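Local coordinates for CBS domain protein/ACT domain protein (Thermotoga maritima, PDB 1VR9) that is of unknown function but pairs two CBS domains with an ACT domain, an architecture consistent with a regulatory, ligand-sensing role, at residues F83-E88 with P104-V109. Numbering follows the deposited sequence.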
# COMPACT_ATOMS: atom_id res chain seq x y z
N PHE A 83 -0.52 -7.96 -3.89
CA PHE A 83 -0.13 -7.60 -2.52
C PHE A 83 -1.26 -6.82 -1.85
O PHE A 83 -1.31 -5.60 -1.89
CB PHE A 83 1.19 -6.80 -2.52
CG PHE A 83 1.71 -6.48 -1.15
CD1 PHE A 83 2.21 -7.49 -0.32
CD2 PHE A 83 1.79 -5.16 -0.70
CE1 PHE A 83 2.72 -7.19 0.94
CE2 PHE A 83 2.30 -4.86 0.52
CZ PHE A 83 2.77 -5.89 1.36
N PHE A 84 -2.18 -7.56 -1.23
CA PHE A 84 -3.32 -6.97 -0.56
C PHE A 84 -3.92 -7.99 0.42
O PHE A 84 -3.67 -9.18 0.31
CB PHE A 84 -4.41 -6.57 -1.58
CG PHE A 84 -5.02 -7.73 -2.32
CD1 PHE A 84 -6.05 -8.48 -1.77
CD2 PHE A 84 -4.53 -8.11 -3.56
CE1 PHE A 84 -6.58 -9.57 -2.44
CE2 PHE A 84 -5.04 -9.17 -4.24
CZ PHE A 84 -6.08 -9.92 -3.68
N VAL A 85 -4.72 -7.48 1.35
CA VAL A 85 -5.62 -8.33 2.14
C VAL A 85 -7.04 -7.73 2.11
O VAL A 85 -7.19 -6.58 1.73
CB VAL A 85 -5.14 -8.50 3.59
CG1 VAL A 85 -3.87 -9.29 3.61
CG2 VAL A 85 -4.97 -7.17 4.32
N HIS A 86 -8.04 -8.51 2.50
CA HIS A 86 -9.43 -8.03 2.53
C HIS A 86 -9.78 -7.46 3.91
O HIS A 86 -9.21 -7.84 4.91
CB HIS A 86 -10.40 -9.16 2.16
CG HIS A 86 -10.49 -9.42 0.69
ND1 HIS A 86 -9.62 -10.28 0.03
CD2 HIS A 86 -11.34 -8.95 -0.25
CE1 HIS A 86 -9.95 -10.32 -1.25
NE2 HIS A 86 -10.98 -9.52 -1.45
N GLU A 87 -10.75 -6.55 3.95
CA GLU A 87 -11.20 -5.96 5.22
C GLU A 87 -11.55 -6.99 6.29
O GLU A 87 -11.30 -6.77 7.48
CB GLU A 87 -12.47 -5.14 5.00
CG GLU A 87 -12.26 -3.81 4.30
CD GLU A 87 -13.53 -2.97 4.31
OE1 GLU A 87 -14.58 -3.41 3.79
OE2 GLU A 87 -13.47 -1.84 4.85
N GLU A 88 -12.17 -8.09 5.88
CA GLU A 88 -12.71 -9.07 6.83
C GLU A 88 -11.74 -10.22 7.15
O GLU A 88 -12.10 -11.18 7.84
CB GLU A 88 -14.03 -9.60 6.30
CG GLU A 88 -15.11 -8.53 6.14
CD GLU A 88 -15.64 -8.01 7.47
OE1 GLU A 88 -15.45 -8.67 8.51
OE2 GLU A 88 -16.26 -6.92 7.47
N PRO A 104 6.16 -1.13 3.80
CA PRO A 104 5.63 -0.40 4.97
C PRO A 104 4.12 -0.29 5.09
O PRO A 104 3.64 -0.01 6.20
CB PRO A 104 6.22 0.99 4.80
CG PRO A 104 6.58 1.12 3.42
CD PRO A 104 6.95 -0.24 2.93
N TYR A 105 3.40 -0.44 3.97
CA TYR A 105 1.96 -0.37 3.94
C TYR A 105 1.36 -1.49 3.09
O TYR A 105 1.75 -1.67 1.92
CB TYR A 105 1.48 0.98 3.41
CG TYR A 105 1.97 2.15 4.20
CD1 TYR A 105 1.24 2.63 5.27
CD2 TYR A 105 3.14 2.82 3.85
CE1 TYR A 105 1.67 3.73 6.01
CE2 TYR A 105 3.58 3.91 4.58
CZ TYR A 105 2.84 4.37 5.65
OH TYR A 105 3.29 5.47 6.37
N LEU A 106 0.47 -2.25 3.71
CA LEU A 106 -0.24 -3.35 3.07
C LEU A 106 -1.65 -2.87 2.63
O LEU A 106 -2.47 -2.43 3.46
CB LEU A 106 -0.34 -4.54 4.02
CG LEU A 106 -1.24 -5.70 3.62
CD1 LEU A 106 -0.77 -6.37 2.35
CD2 LEU A 106 -1.32 -6.72 4.74
N PRO A 107 -1.91 -2.88 1.31
CA PRO A 107 -3.24 -2.49 0.84
C PRO A 107 -4.37 -3.37 1.39
O PRO A 107 -4.19 -4.58 1.53
CB PRO A 107 -3.11 -2.64 -0.69
CG PRO A 107 -1.71 -2.47 -0.97
CD PRO A 107 -1.01 -3.15 0.18
N VAL A 108 -5.48 -2.72 1.73
CA VAL A 108 -6.71 -3.38 2.19
C VAL A 108 -7.83 -3.10 1.20
O VAL A 108 -8.05 -1.96 0.82
CB VAL A 108 -7.12 -2.90 3.61
CG1 VAL A 108 -8.42 -3.54 4.05
CG2 VAL A 108 -5.98 -3.20 4.59
N VAL A 109 -8.53 -4.15 0.81
CA VAL A 109 -9.56 -4.02 -0.22
C VAL A 109 -10.88 -4.65 0.22
O VAL A 109 -10.92 -5.45 1.17
CB VAL A 109 -9.11 -4.63 -1.58
CG1 VAL A 109 -7.84 -3.97 -2.10
CG2 VAL A 109 -8.91 -6.12 -1.45
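The beta-alpha-beta unit of the second CBS domain illustrates how a short strand, outermost in this chain's sheet, is held to its parallel neighbour. Strand 85-86 leads through helix 91-100 into strand 105-109, and three backbone hydrogen bonds form the ladder: Val85 N to Pro107 O (3.0 Å), Val109 N to Val85 O (2.9 Å) and Glu87 N to Val109 O (3.0 Å). The first two lie in the carbonyl planes of their acceptors, while the third arrives nearly along the C=O axis.

The side facing helix 91-100 is buried: Val85 packs on His93 and Leu97, Leu106 on Ala94 and Phe98. With CG anti to the backbone N (chi1 -176°), the buried Phe83 ring extends over Leu106, whose CD1 sits 3.8 Å from the ring centroid in a CH-pi contact, and CD2 of the same leucine fork rests against Val85 CG2 (3.7 Å). Pro107, on the opposite face of the sheet, also meets this ring, its CD 3.6 Å from Phe83 CD2. Phe83 O, buried beside the proline ring, finds no polar partner in the model. An alanine here would remove the ring over Leu106 CD1 and beside Pro107 CD, and would probably loosen the packing of both.

On that opposite face, Phe84 and His86 are partly exposed but meet a buried Val109. Phe84 takes the crowded position between backbone N and carbonyl carbon (chi1 64°), which brings CD1 obliquely to Val109 CG2, while His86 ND1 lies in plane at the edge of the Phe84 ring. Val109 CG2 also sits over one imidazole face, displaced toward the rim, 4.0 Å from the centroid of the His86 ring.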